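Local coordinates for protein ubiquitin-conjugating enzyme E2, putative (Trypanosoma cruzi, PDB 4DS2) that probably acts as a ubiquitin-conjugating (E2) enzyme, carrying ubiquitin or a related modifier as a thioester on a cysteine for transfer to target proteins, at residues R12-K15 / D16-L20; S78-Y81 / P82-P85; P116-H119 / A120-I124. One frame throughout, in Å; residues are numbered along the deposited sequence.

Contact 1 of 3, residues R12-K15 / D16-L20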
loop_
_atom_site.group_PDB
_atom_site.type_symbol
_atom_site.label_atom_id
_atom_site.label_comp_id
_atom_site.label_asym_id
_atom_site.label_seq_id
_atom_site.Cartn_x
_atom_site.Cartn_y
_atom_site.Cartn_z
ATOM N N ARG A 12 -18.768 -2.300 8.722
ATOM C CA ARG A 12 -17.340 -2.591 8.839
ATOM C C ARG A 12 -16.386 -1.642 8.126
ATOM O O ARG A 12 -15.225 -1.538 8.532
ATOM C CB ARG A 12 -17.061 -4.010 8.379
ATOM C CG ARG A 12 -17.387 -5.071 9.426
ATOM C CD ARG A 12 -16.284 -5.170 10.474
ATOM N NE ARG A 12 -15.356 -6.217 10.070
ATOM C CZ ARG A 12 -14.159 -6.026 9.550
ATOM N NH1 ARG A 12 -13.677 -4.818 9.378
ATOM N NH2 ARG A 12 -13.418 -7.067 9.218
ATOM N N ILE A 13 -16.812 -0.982 7.061
ATOM C CA ILE A 13 -15.963 0.001 6.422
ATOM C C ILE A 13 -15.794 1.194 7.388
ATOM O O ILE A 13 -14.665 1.711 7.578
ATOM C CB ILE A 13 -16.535 0.526 5.080
ATOM C CG1 ILE A 13 -16.612 -0.569 4.004
ATOM C CG2 ILE A 13 -15.666 1.644 4.537
ATOM C CD1 ILE A 13 -17.160 -0.095 2.680
ATOM N N ILE A 14 -16.933 1.646 7.943
ATOM C CA ILE A 14 -17.004 2.769 8.878
ATOM C C ILE A 14 -16.214 2.423 10.159
ATOM O O ILE A 14 -15.339 3.208 10.591
ATOM C CB ILE A 14 -18.484 3.109 9.202
ATOM C CG1 ILE A 14 -19.177 3.716 7.972
ATOM C CG2 ILE A 14 -18.585 4.048 10.386
ATOM C CD1 ILE A 14 -20.680 3.544 7.881
ATOM N N LYS A 15 -16.483 1.233 10.733
ATOM C CA LYS A 15 -15.726 0.749 11.913
ATOM C C LYS A 15 -14.194 0.720 11.649
ATOM O O LYS A 15 -13.412 1.207 12.484
ATOM C CB LYS A 15 -16.223 -0.625 12.366
ATOM C CG LYS A 15 -15.606 -1.134 13.688
ATOM C CD LYS A 15 -14.997 -2.554 13.565
ATOM C CE LYS A 15 -14.611 -3.167 14.925
ATOM N NZ LYS A 15 -14.068 -4.572 14.927
ATOM N N ASP A 16 -13.782 0.190 10.491
ATOM C CA ASP A 16 -12.350 0.199 10.104
ATOM C C ASP A 16 -11.739 1.553 9.776
ATOM O O ASP A 16 -10.537 1.717 9.980
ATOM C CB ASP A 16 -12.070 -0.722 8.928
ATOM C CG ASP A 16 -12.224 -2.182 9.287
ATOM O OD1 ASP A 16 -12.693 -2.514 10.403
ATOM O OD2 ASP A 16 -11.888 -3.024 8.437
ATOM N N LEU A 17 -12.528 2.512 9.280
ATOM C CA LEU A 17 -12.028 3.873 9.055
ATOM C C LEU A 17 -11.787 4.551 10.417
ATOM O O LEU A 17 -10.713 5.089 10.659
ATOM C CB LEU A 17 -12.995 4.681 8.184
ATOM C CG LEU A 17 -12.571 6.131 7.876
ATOM C CD1 LEU A 17 -11.089 6.257 7.508
ATOM C CD2 LEU A 17 -13.497 6.676 6.804
ATOM N N LYS A 18 -12.782 4.492 11.308
ATOM C CA LYS A 18 -12.636 4.999 12.683
ATOM C C LYS A 18 -11.396 4.418 13.349
ATOM O O LYS A 18 -10.707 5.107 14.107
ATOM C CB LYS A 18 -13.864 4.650 13.520
ATOM C CG LYS A 18 -15.147 5.294 13.040
ATOM C CD LYS A 18 -16.363 4.918 13.899
ATOM C CE LYS A 18 -17.682 5.507 13.381
ATOM N NZ LYS A 18 -18.505 6.244 14.422
ATOM N N LEU A 19 -11.111 3.143 13.070
ATOM C CA LEU A 19 -9.953 2.464 13.706
ATOM C C LEU A 19 -8.639 2.958 13.100
ATOM O O LEU A 19 -7.690 3.181 13.839
ATOM C CB LEU A 19 -10.049 0.928 13.645
ATOM C CG LEU A 19 -10.653 0.258 14.908
ATOM C CD1 LEU A 19 -10.950 -1.221 14.694
ATOM C CD2 LEU A 19 -9.780 0.394 16.149
ATOM N N LEU A 20 -8.606 3.152 11.772
ATOM C CA LEU A 20 -7.417 3.706 11.115
ATOM C C LEU A 20 -7.088 5.129 11.596
ATOM O O LEU A 20 -5.938 5.447 11.841
ATOM C CB LEU A 20 -7.589 3.720 9.606
ATOM C CG LEU A 20 -6.383 4.261 8.824
ATOM C CD1 LEU A 20 -5.115 3.478 9.107
ATOM C CD2 LEU A 20 -6.693 4.217 7.330
#
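Arg12 and Asp16, one helical turn apart, form a salt bridge in which NH1 of Arg12 lies 2.7 Å from OD2 of Asp16. As a hydrogen bond it is weak, the N-H meeting the oxygen at 128°. NH1 is about equally close to OD1 of the same carboxylate, which sits at the edge of the guanidinium. The two flat groups are turned 44° against each other, unlike a coplanar two-bond pairing. Bends at chi2 (-79°) and chi3 of Arg12 turn its chain forward along the helix, toward the carboxylate one turn on. OD2 has further partners: it accepts a hydrogen bond from Ala120 N and probably shares one with Tyr81 OH, while Arg12 NH2 turns to the carbonyls of Pro116 and Gln118. Alongside the pair runs the helical ladder, with Asp16 N bonded to Arg12 O at 3.0 Å and Lys18 N to Ile14 O at 2.9 Å. Two aliphatic side-chain contacts follow the same spacing. CG2 of Ile14 lies alongside CE of Lys18 at 3.5 Å, and CE of Lys15 runs beside CD1 of Leu19 at 4.2 Å. All of this belongs to the N-terminal helix 11-27 of the UBC fold. Ile13, Leu17 and Leu20 press on Trp52 of strand 51-57, and the two leucines also meet Val44 of strand 40-46, while Asp16 reaches the start of helix 120-132.

Contact 2 of 3, residues S78-Y81 / P82-P85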
loop_
_atom_site.group_PDB
_atom_site.type_symbol
_atom_site.label_atom_id
_atom_site.label_comp_id
_atom_site.label_asym_id
_atom_site.label_seq_id
_atom_site.Cartn_x
_atom_site.Cartn_y
_atom_site.Cartn_z
ATOM N N SER A 78 -15.634 -2.446 -1.919
ATOM C CA SER A 78 -16.879 -2.852 -2.553
ATOM C C SER A 78 -18.002 -3.015 -1.532
ATOM O O SER A 78 -17.814 -2.930 -0.311
ATOM C CB SER A 78 -16.713 -4.151 -3.344
ATOM O OG SER A 78 -16.799 -5.265 -2.474
ATOM N N ASP A 79 -19.192 -3.234 -2.070
ATOM C CA ASP A 79 -20.384 -3.411 -1.254
ATOM C C ASP A 79 -20.297 -4.679 -0.450
ATOM O O ASP A 79 -21.013 -4.812 0.526
ATOM C CB ASP A 79 -21.651 -3.470 -2.108
ATOM C CG ASP A 79 -21.818 -2.240 -2.959
ATOM O OD1 ASP A 79 -21.154 -2.173 -4.029
ATOM O OD2 ASP A 79 -22.585 -1.333 -2.549
ATOM N N ASP A 80 -19.412 -5.590 -0.846
ATOM C CA ASP A 80 -19.242 -6.873 -0.164
ATOM C C ASP A 80 -18.138 -6.944 0.946
ATOM O O ASP A 80 -17.952 -7.989 1.577
ATOM C CB ASP A 80 -19.013 -7.948 -1.224
ATOM C CG ASP A 80 -19.481 -9.312 -0.786
ATOM O OD1 ASP A 80 -20.204 -9.375 0.221
ATOM O OD2 ASP A 80 -19.124 -10.317 -1.445
ATOM N N TYR A 81 -17.434 -5.858 1.211
ATOM C CA TYR A 81 -16.535 -5.838 2.356
ATOM C C TYR A 81 -17.322 -6.220 3.632
ATOM O O TYR A 81 -18.401 -5.673 3.855
ATOM C CB TYR A 81 -15.885 -4.452 2.497
ATOM C CG TYR A 81 -14.786 -4.370 3.511
ATOM C CD1 TYR A 81 -13.510 -4.723 3.185
ATOM C CD2 TYR A 81 -15.048 -3.947 4.813
ATOM C CE1 TYR A 81 -12.504 -4.668 4.130
ATOM C CE2 TYR A 81 -14.048 -3.880 5.766
ATOM C CZ TYR A 81 -12.770 -4.238 5.418
ATOM O OH TYR A 81 -11.723 -4.182 6.325
ATOM N N PRO A 82 -16.763 -7.116 4.489
ATOM C CA PRO A 82 -15.368 -7.627 4.567
ATOM C C PRO A 82 -15.063 -8.944 3.845
ATOM O O PRO A 82 -13.921 -9.369 3.814
ATOM C CB PRO A 82 -15.182 -7.840 6.076
ATOM C CG PRO A 82 -16.563 -8.185 6.574
ATOM C CD PRO A 82 -17.577 -7.671 5.590
ATOM N N HIS A 83 -16.069 -9.571 3.262
ATOM C CA HIS A 83 -15.886 -10.796 2.460
ATOM C C HIS A 83 -14.792 -10.674 1.450
ATOM O O HIS A 83 -13.908 -11.511 1.443
ATOM C CB HIS A 83 -17.202 -11.202 1.838
ATOM C CG HIS A 83 -18.325 -11.247 2.853
ATOM N ND1 HIS A 83 -18.409 -12.218 3.789
ATOM C CD2 HIS A 83 -19.373 -10.358 3.118
ATOM C CE1 HIS A 83 -19.494 -12.003 4.574
ATOM N NE2 HIS A 83 -20.087 -10.871 4.162
ATOM N N GLU A 84 -14.757 -9.595 0.656
ATOM C CA GLU A 84 -13.529 -9.283 -0.134
ATOM C C GLU A 84 -12.871 -8.017 0.348
ATOM O O GLU A 84 -13.546 -7.016 0.565
ATOM C CB GLU A 84 -13.738 -9.103 -1.647
ATOM C CG GLU A 84 -14.276 -10.331 -2.337
ATOM C CD GLU A 84 -15.748 -10.450 -2.063
ATOM O OE1 GLU A 84 -16.365 -9.376 -2.237
ATOM O OE2 GLU A 84 -16.261 -11.545 -1.648
ATOM N N PRO A 85 -11.531 -8.039 0.422
ATOM C CA PRO A 85 -10.806 -6.897 0.876
ATOM C C PRO A 85 -10.735 -5.824 -0.201
ATOM O O PRO A 85 -11.051 -6.088 -1.350
ATOM C CB PRO A 85 -9.417 -7.476 1.170
ATOM C CG PRO A 85 -9.257 -8.614 0.246
ATOM C CD PRO A 85 -10.625 -9.082 -0.124
#
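Tyr81 and Pro82 open the Tyr-Pro-x-x-Pro-Pro sequence familiar from E2 enzymes, here in the loop between strands 70-76 and 87-90. The peptide bond joining them is cis, which brings the proline back over the tyrosine ring. CA of Pro82 stands 3.7 Å from the ring centroid and 20° off the ring normal, a CH-pi contact over the face; CB of Pro82 is 4.1 Å from CD2 of Tyr81. With CG of Tyr81 anti to the backbone N (chi1 -171°), the ring extends to the N-terminal helix, where Asp16 is the probable partner of its OH. Glu84 O approaches CD1 of Tyr81 obliquely at 3.5 Å, and CA of Pro85 lies near the ring plane at its edge. Phe77 meets the same ring edge-to-face. Leading into this, Ser78 to Tyr81 make a type I turn, and OG of Ser78 accepts from Asp80 N at 3.1 Å, an ST turn. On the outer side OD2 of Asp80 comes 3.0 Å from OE1 of Glu84, the carboxylates inclined at 49°. CD2 of His83 approaches OD1 of Asp80 at 3.2 Å, and these two side chains run across each other at about a right angle. Asp80 and Glu84, if both ionised, would repel at such close range. One may hold a proton, or a protonated His83 may offset them, though at this resolution the exact separation deserves little weight.

Contact 3 of 3, residues P116-H119 / A120-I124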
loop_
_atom_site.group_PDB
_atom_site.type_symbol
_atom_site.label_atom_id
_atom_site.label_comp_id
_atom_site.label_asym_id
_atom_site.label_seq_id
_atom_site.Cartn_x
_atom_site.Cartn_y
_atom_site.Cartn_z
ATOM N N PRO A 116 -11.929 -12.523 6.624
ATOM C CA PRO A 116 -12.888 -11.392 6.854
ATOM C C PRO A 116 -12.806 -10.734 8.285
ATOM O O PRO A 116 -13.294 -9.649 8.530
ATOM C CB PRO A 116 -14.254 -12.050 6.622
ATOM C CG PRO A 116 -14.030 -13.519 6.835
ATOM C CD PRO A 116 -12.619 -13.804 6.399
ATOM N N ASP A 117 -12.231 -11.482 9.193
ATOM C CA ASP A 117 -11.721 -11.133 10.506
ATOM C C ASP A 117 -10.841 -9.820 10.533
ATOM O O ASP A 117 -10.918 -8.985 11.456
ATOM C CB ASP A 117 -10.910 -12.437 10.853
ATOM C CG ASP A 117 -10.472 -12.514 12.248
ATOM O OD1 ASP A 117 -10.348 -11.465 12.896
ATOM O OD2 ASP A 117 -10.221 -13.629 12.719
ATOM N N GLN A 118 -10.000 -9.669 9.511
ATOM C CA GLN A 118 -8.959 -8.638 9.481
ATOM C C GLN A 118 -9.478 -7.265 9.076
ATOM O O GLN A 118 -10.570 -7.162 8.515
ATOM C CB GLN A 118 -7.848 -9.041 8.517
ATOM C CG GLN A 118 -6.990 -10.197 8.997
ATOM C CD GLN A 118 -6.046 -10.725 7.909
ATOM O OE1 GLN A 118 -6.314 -11.750 7.317
ATOM N NE2 GLN A 118 -4.944 -10.034 7.663
ATOM N N HIS A 119 -8.660 -6.238 9.341
ATOM C CA HIS A 119 -9.051 -4.846 9.225
ATOM C C HIS A 119 -8.373 -4.155 8.067
ATOM O O HIS A 119 -7.284 -4.537 7.663
ATOM C CB HIS A 119 -8.715 -4.118 10.520
ATOM C CG HIS A 119 -9.577 -4.519 11.697
ATOM N ND1 HIS A 119 -9.634 -5.776 12.169
ATOM C CD2 HIS A 119 -10.447 -3.765 12.493
ATOM C CE1 HIS A 119 -10.479 -5.832 13.220
ATOM N NE2 HIS A 119 -10.982 -4.600 13.417
ATOM N N ALA A 120 -9.028 -3.142 7.502
ATOM C CA ALA A 120 -8.456 -2.307 6.435
ATOM C C ALA A 120 -7.042 -1.869 6.737
ATOM O O ALA A 120 -6.221 -1.888 5.864
ATOM C CB ALA A 120 -9.307 -1.056 6.202
ATOM N N SER A 121 -6.791 -1.445 7.971
ATOM C CA SER A 121 -5.433 -1.196 8.485
ATOM C C SER A 121 -4.417 -2.279 8.162
ATOM O O SER A 121 -3.291 -1.987 7.759
ATOM C CB SER A 121 -5.494 -1.110 10.001
ATOM O OG SER A 121 -6.519 -0.220 10.376
ATOM N N ASP A 122 -4.807 -3.532 8.415
ATOM C CA ASP A 122 -3.932 -4.714 8.213
ATOM C C ASP A 122 -3.583 -4.877 6.736
ATOM O O ASP A 122 -2.445 -5.104 6.386
ATOM C CB ASP A 122 -4.599 -5.967 8.798
ATOM C CG ASP A 122 -4.873 -5.838 10.332
ATOM O OD1 ASP A 122 -4.175 -5.050 11.005
ATOM O OD2 ASP A 122 -5.800 -6.494 10.876
ATOM N N VAL A 123 -4.564 -4.664 5.873
ATOM C CA VAL A 123 -4.370 -4.684 4.436
ATOM C C VAL A 123 -3.408 -3.591 3.973
ATOM O O VAL A 123 -2.601 -3.780 3.045
ATOM C CB VAL A 123 -5.714 -4.431 3.707
ATOM C CG1 VAL A 123 -5.487 -4.339 2.205
ATOM C CG2 VAL A 123 -6.762 -5.475 4.093
ATOM N N ILE A 124 -3.520 -2.422 4.594
ATOM C CA ILE A 124 -2.732 -1.282 4.158
ATOM C C ILE A 124 -1.294 -1.482 4.597
ATOM O O ILE A 124 -0.382 -1.217 3.829
ATOM C CB ILE A 124 -3.296 0.074 4.660
ATOM C CG1 ILE A 124 -4.749 0.279 4.169
ATOM C CG2 ILE A 124 -2.420 1.232 4.157
ATOM C CD1 ILE A 124 -5.556 1.290 4.980
#
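Asp122 turns its carboxylate back on His119: OD2 accepts a hydrogen bond from the backbone N of His119 at 3.3 Å, the N-H pointing almost straight at it (161°). The donor arrives from above the carboxylate plane, 46° out of it. In the other direction the carbonyl of His119 serves the first turn of the helix. Val123 N bonds to His119 O at 3.3 Å, while Asp122 N makes a weak, bent bond to the same oxygen at 2.8 Å. This places His119 at the N-cap of helix 120-132, with a side-chain bond from the third helix residue back to the N-cap N-H. A carboxylate set at the amino end of a helix would probably have its negative charge stabilised. The helix follows the Trp-Thr-Pro segment ending at Pro116, resembling the conserved Trp-Ser-Pro of many E2 enzymes. Around the cap, CB of His119 packs 3.8 Å from OD2 of Asp122. The imidazole and carboxylate lie side by side, pointing the same way, with planes 63° apart. CB of Gln118 adds a looser touch to that oxygen at 4.0 Å, its amide OE1 being bonded to Thr115 OG1. The Val123 side chain, whose CG2 is 3.7 Å from His119 O, also rests on Trp114 and Pro86.

In the fold
The three contacts meet at one corner of the fold, their centres about 10 Å (1 and 3), 11 Å (2 and 3) and 13 Å (1 and 2) apart. Besides the polar links of Arg12 and Asp16, side chains pack between all three. CD1 of Leu19 in contact 1 lies 3.4 Å from CD2 of His119 in contact 3, and CG1 of Ile13 lies 3.8 Å from CD2 of Tyr81 in contact 2. Between contacts 2 and 3, CB of Pro82 packs 3.6 Å from Pro116 O. None of the segments contains a cysteine. By analogy with E2 relatives, the catalytic one probably lies elsewhere in the chain, between the fourth strand and the helix leading to the Trp-x-Pro segment.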